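Long-range contact in glutamate--cysteine ligase GshA (Methylobacillus flagellatus KT, PDB 3K1T), which is probably a ligase of the glutamate--cysteine ligase family, which would join glutamate to cysteine on the route to glutathione: residues Asp94-Thr106 and Gly126-Ile138. Sequence-based numbering, arbitrary orientation.
Sequences DARRLLLIPENHT and GLEVRIGSIAPEI
Arg97 and Glu128 lie side by side on one face of two parallel strands, 97-102 and 128-133. Glu128 is extended, CG anti to N (chi1 -176°), which lays its OE1 alongside Arg97 CG at 3.7 Å; the charged ends do not meet, and Arg97 NE bonds the carbonyl of Asp170 instead. Five backbone hydrogen bonds join the strands, the straightest from Leu100 N to Arg130 O (2.9 Å, 178°). Leu98 points to the opposite face, where its CD2 meets CD1 of Leu127, the residue leading into strand 128-133, at an oblique angle and 3.7 Å, apolar groups suited to a buried layer. Gly132 suits its place because a side chain there would run into Leu99 CD1. Beyond the strands, Ile134 crosses Asn104 nearly at a right angle, its CG1 3.5 Å from OD1. Water joins Asn104 OD1 to Ile134 N, and a second water joins ND2 to Ile134 O; an alanine here would probably leave both waters without their amide partner and the two loops less firmly tied. Helix 109-124 makes the beta-alpha-beta crossover between the strands, while strands 173-177 and 151-160 flank them, pairing with 97-102 and 128-133 respectively.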
loop_
_atom_site.group_PDB
_atom_site.type_symbol
_atom_site.label_atom_id
_atom_site.label_comp_id
_atom_site.label_asym_id
_atom_site.label_seq_id
_atom_site.Cartn_x
_atom_site.Cartn_y
_atom_site.Cartn_z
ATOM N N ASP A 94 17.455 5.613 0.674
ATOM C CA ASP A 94 18.359 5.577 1.799
ATOM C C ASP A 94 18.125 6.730 2.777
ATOM O O ASP A 94 18.851 6.857 3.771
ATOM C CB ASP A 94 19.781 5.626 1.262
ATOM C CG ASP A 94 20.079 4.445 0.333
ATOM O OD1 ASP A 94 19.749 3.289 0.730
ATOM O OD2 ASP A 94 20.617 4.681 -0.784
ATOM N N ALA A 95 17.116 7.548 2.480
ATOM C CA ALA A 95 16.802 8.715 3.284
ATOM C C ALA A 95 16.451 8.351 4.721
ATOM O O ALA A 95 15.734 7.413 4.989
ATOM C CB ALA A 95 15.656 9.530 2.645
ATOM N N ARG A 96 17.051 9.065 5.653
ATOM C CA ARG A 96 16.623 9.031 7.039
ATOM C C ARG A 96 15.789 10.273 7.346
ATOM O O ARG A 96 14.862 10.203 8.147
ATOM C CB ARG A 96 17.837 9.059 7.980
ATOM C CG ARG A 96 18.717 7.851 7.943
ATOM C CD ARG A 96 19.878 8.041 8.916
ATOM N NE ARG A 96 20.591 6.800 9.221
ATOM C CZ ARG A 96 21.594 6.296 8.493
ATOM N NH1 ARG A 96 22.006 6.899 7.370
ATOM N NH2 ARG A 96 22.189 5.164 8.871
ATOM N N ARG A 97 16.194 11.408 6.764
ATOM C CA ARG A 97 15.641 12.720 7.092
ATOM C C ARG A 97 15.083 13.389 5.831
ATOM O O ARG A 97 15.654 13.242 4.756
ATOM C CB ARG A 97 16.741 13.606 7.687
ATOM C CG ARG A 97 17.232 13.169 9.064
ATOM C CD ARG A 97 18.431 13.974 9.536
ATOM N NE ARG A 97 19.652 13.608 8.819
ATOM C CZ ARG A 97 20.404 12.524 9.076
ATOM N NH1 ARG A 97 20.070 11.656 10.032
ATOM N NH2 ARG A 97 21.494 12.292 8.350
ATOM N N LEU A 98 13.996 14.132 5.968
ATOM C CA LEU A 98 13.405 14.836 4.848
ATOM C C LEU A 98 13.070 16.252 5.245
ATOM O O LEU A 98 12.407 16.473 6.274
ATOM C CB LEU A 98 12.143 14.099 4.415
ATOM C CG LEU A 98 11.497 14.533 3.115
ATOM C CD1 LEU A 98 12.388 14.280 1.901
ATOM C CD2 LEU A 98 10.119 13.752 2.960
ATOM N N LEU A 99 13.557 17.220 4.460
ATOM C CA LEU A 99 13.191 18.615 4.632
ATOM C C LEU A 99 12.006 18.890 3.733
ATOM O O LEU A 99 12.082 18.645 2.521
ATOM C CB LEU A 99 14.374 19.544 4.229
ATOM C CG LEU A 99 14.186 21.053 4.420
ATOM C CD1 LEU A 99 14.174 21.410 5.902
ATOM C CD2 LEU A 99 15.290 21.869 3.687
ATOM N N LEU A 100 10.924 19.379 4.327
ATOM C CA LEU A 100 9.702 19.722 3.606
ATOM C C LEU A 100 9.616 21.238 3.449
ATOM O O LEU A 100 9.569 21.972 4.431
ATOM C CB LEU A 100 8.455 19.206 4.342
ATOM C CG LEU A 100 7.069 19.509 3.719
ATOM C CD1 LEU A 100 6.866 18.766 2.392
ATOM C CD2 LEU A 100 5.930 19.136 4.730
ATOM N N ILE A 101 9.601 21.710 2.206
ATOM C CA ILE A 101 9.427 23.137 1.913
ATOM C C ILE A 101 7.962 23.441 1.521
ATOM O O ILE A 101 7.492 23.006 0.490
ATOM C CB ILE A 101 10.401 23.622 0.795
ATOM C CG1 ILE A 101 11.862 23.303 1.209
ATOM C CG2 ILE A 101 10.196 25.121 0.527
ATOM C CD1 ILE A 101 12.930 23.748 0.251
ATOM N N PRO A 102 7.251 24.220 2.340
ATOM C CA PRO A 102 5.844 24.544 2.098
ATOM C C PRO A 102 5.690 25.749 1.182
ATOM O O PRO A 102 6.670 26.469 0.940
ATOM C CB PRO A 102 5.332 24.857 3.489
ATOM C CG PRO A 102 6.514 25.521 4.140
ATOM C CD PRO A 102 7.736 24.837 3.582
ATOM N N GLU A 103 4.481 25.953 0.677
ATOM C CA GLU A 103 4.117 27.219 0.042
ATOM C C GLU A 103 4.424 28.345 1.054
ATOM O O GLU A 103 4.481 28.108 2.274
ATOM C CB GLU A 103 2.639 27.239 -0.346
ATOM C CG GLU A 103 2.243 26.434 -1.597
ATOM C CD GLU A 103 2.817 27.017 -2.916
ATOM O OE1 GLU A 103 3.296 28.181 -2.908
ATOM O OE2 GLU A 103 2.813 26.297 -3.953
ATOM N N ASN A 104 4.686 29.551 0.551
ATOM C CA ASN A 104 5.015 30.687 1.430
ATOM C C ASN A 104 3.845 31.187 2.324
ATOM O O ASN A 104 4.066 31.993 3.246
ATOM C CB ASN A 104 5.632 31.849 0.629
ATOM C CG ASN A 104 7.085 31.578 0.178
ATOM O OD1 ASN A 104 7.690 30.564 0.522
ATOM N ND2 ASN A 104 7.657 32.530 -0.567
ATOM N N HIS A 105 2.639 30.656 2.109
ATOM C CA HIS A 105 1.459 30.896 2.982
ATOM C C HIS A 105 1.624 30.573 4.482
ATOM O O HIS A 105 1.833 29.411 4.891
ATOM C CB HIS A 105 0.239 30.110 2.489
ATOM C CG HIS A 105 -0.059 30.299 1.039
ATOM N ND1 HIS A 105 -0.027 31.538 0.430
ATOM C CD2 HIS A 105 -0.396 29.410 0.075
ATOM C CE1 HIS A 105 -0.312 31.401 -0.852
ATOM N NE2 HIS A 105 -0.534 30.120 -1.096
ATOM N N THR A 106 1.500 31.600 5.314
ATOM C CA THR A 106 1.498 31.402 6.759
ATOM C C THR A 106 0.135 31.752 7.412
ATOM O O THR A 106 -0.047 31.531 8.613
ATOM C CB THR A 106 2.635 32.217 7.414
ATOM O OG1 THR A 106 2.468 33.607 7.092
ATOM C CG2 THR A 106 4.005 31.739 6.908
ATOM N N GLY A 126 8.198 6.632 8.439
ATOM C CA GLY A 126 9.484 6.372 9.060
ATOM C C GLY A 126 10.584 7.390 8.772
ATOM O O GLY A 126 11.749 7.080 8.914
ATOM N N LEU A 127 10.199 8.568 8.310
ATOM C CA LEU A 127 11.158 9.652 8.102
ATOM C C LEU A 127 11.158 10.635 9.281
ATOM O O LEU A 127 10.138 10.859 9.922
ATOM C CB LEU A 127 10.822 10.365 6.813
ATOM C CG LEU A 127 11.013 9.569 5.529
ATOM C CD1 LEU A 127 10.327 10.318 4.391
ATOM C CD2 LEU A 127 12.535 9.338 5.241
ATOM N N GLU A 128 12.333 11.199 9.578
ATOM C CA GLU A 128 12.426 12.362 10.458
ATOM C C GLU A 128 12.189 13.559 9.554
ATOM O O GLU A 128 12.920 13.742 8.575
ATOM C CB GLU A 128 13.810 12.365 11.124
ATOM C CG GLU A 128 14.042 13.449 12.125
ATOM C CD GLU A 128 15.525 13.499 12.609
ATOM O OE1 GLU A 128 16.213 12.424 12.568
ATOM O OE2 GLU A 128 15.975 14.619 12.994
ATOM N N VAL A 129 11.166 14.365 9.846
ATOM C CA VAL A 129 10.720 15.424 8.907
ATOM C C VAL A 129 10.745 16.750 9.654
ATOM O O VAL A 129 10.311 16.804 10.800
ATOM C CB VAL A 129 9.275 15.186 8.425
ATOM C CG1 VAL A 129 8.803 16.309 7.453
ATOM C CG2 VAL A 129 9.154 13.798 7.791
ATOM N N ARG A 130 11.257 17.801 9.013
ATOM C CA ARG A 130 11.196 19.166 9.533
ATOM C C ARG A 130 10.736 20.064 8.393
ATOM O O ARG A 130 10.950 19.747 7.211
ATOM C CB ARG A 130 12.592 19.596 10.036
ATOM C CG ARG A 130 13.109 18.782 11.238
ATOM C CD ARG A 130 12.645 19.387 12.565
ATOM N NE ARG A 130 13.492 20.542 12.907
ATOM C CZ ARG A 130 14.747 20.454 13.344
ATOM N NH1 ARG A 130 15.303 19.271 13.601
ATOM N NH2 ARG A 130 15.451 21.560 13.578
ATOM N N ILE A 131 10.133 21.193 8.758
ATOM C CA ILE A 131 9.543 22.099 7.800
ATOM C C ILE A 131 10.449 23.316 7.621
ATOM O O ILE A 131 10.647 24.101 8.548
ATOM C CB ILE A 131 8.156 22.542 8.235
ATOM C CG1 ILE A 131 7.256 21.327 8.458
ATOM C CG2 ILE A 131 7.532 23.453 7.180
ATOM C CD1 ILE A 131 6.052 21.615 9.303
ATOM N N GLY A 132 11.003 23.450 6.421
ATOM C CA GLY A 132 11.924 24.541 6.093
ATOM C C GLY A 132 11.253 25.567 5.205
ATOM O O GLY A 132 10.938 25.302 4.043
ATOM N N SER A 133 11.033 26.747 5.757
ATOM C CA SER A 133 10.465 27.852 5.017
ATOM C C SER A 133 11.483 28.584 4.141
ATOM O O SER A 133 12.590 28.863 4.593
ATOM C CB SER A 133 9.922 28.886 6.025
ATOM O OG SER A 133 9.294 29.963 5.350
ATOM N N ILE A 134 11.067 28.969 2.940
ATOM C CA ILE A 134 11.820 29.903 2.110
ATOM C C ILE A 134 11.089 31.240 2.021
ATOM O O ILE A 134 11.367 32.044 1.131
ATOM C CB ILE A 134 12.105 29.315 0.693
ATOM C CG1 ILE A 134 10.815 28.995 -0.069
ATOM C CG2 ILE A 134 13.008 28.072 0.818
ATOM C CD1 ILE A 134 11.031 28.571 -1.603
ATOM N N ALA A 135 10.152 31.487 2.936
ATOM C CA ALA A 135 9.418 32.741 2.959
ATOM C C ALA A 135 10.326 33.778 3.633
ATOM O O ALA A 135 10.854 33.554 4.723
ATOM C CB ALA A 135 8.100 32.612 3.710
ATOM N N PRO A 136 10.533 34.918 2.965
ATOM C CA PRO A 136 11.516 35.903 3.457
ATOM C C PRO A 136 11.161 36.519 4.828
ATOM O O PRO A 136 12.046 36.937 5.555
ATOM C CB PRO A 136 11.518 36.961 2.347
ATOM C CG PRO A 136 10.152 36.904 1.764
ATOM C CD PRO A 136 9.817 35.404 1.772
ATOM N N GLU A 137 9.882 36.540 5.160
ATOM C CA GLU A 137 9.403 36.987 6.465
ATOM C C GLU A 137 9.578 35.988 7.627
ATOM O O GLU A 137 9.416 36.351 8.778
ATOM C CB GLU A 137 7.932 37.399 6.354
ATOM C CG GLU A 137 6.964 36.249 6.139
ATOM C CD GLU A 137 6.709 35.887 4.660
ATOM O OE1 GLU A 137 7.489 36.308 3.751
ATOM O OE2 GLU A 137 5.700 35.138 4.436
ATOM N N ILE A 138 9.930 34.745 7.347
ATOM C CA ILE A 138 10.254 33.798 8.421
ATOM C C ILE A 138 11.754 33.897 8.644
ATOM O O ILE A 138 12.538 33.431 7.842
ATOM C CB ILE A 138 9.821 32.333 8.093
ATOM C CG1 ILE A 138 8.287 32.230 7.901
ATOM C CG2 ILE A 138 10.332 31.328 9.178
ATOM C CD1 ILE A 138 7.448 32.574 9.167
HETATM O O HOH W 1 14.025 6.133 6.592
HETATM O O HOH W 2 14.454 7.583 9.145
HETATM O O HOH W 3 8.221 28.453 2.258
HETATM O O HOH W 4 10.771 32.425 -1.431
#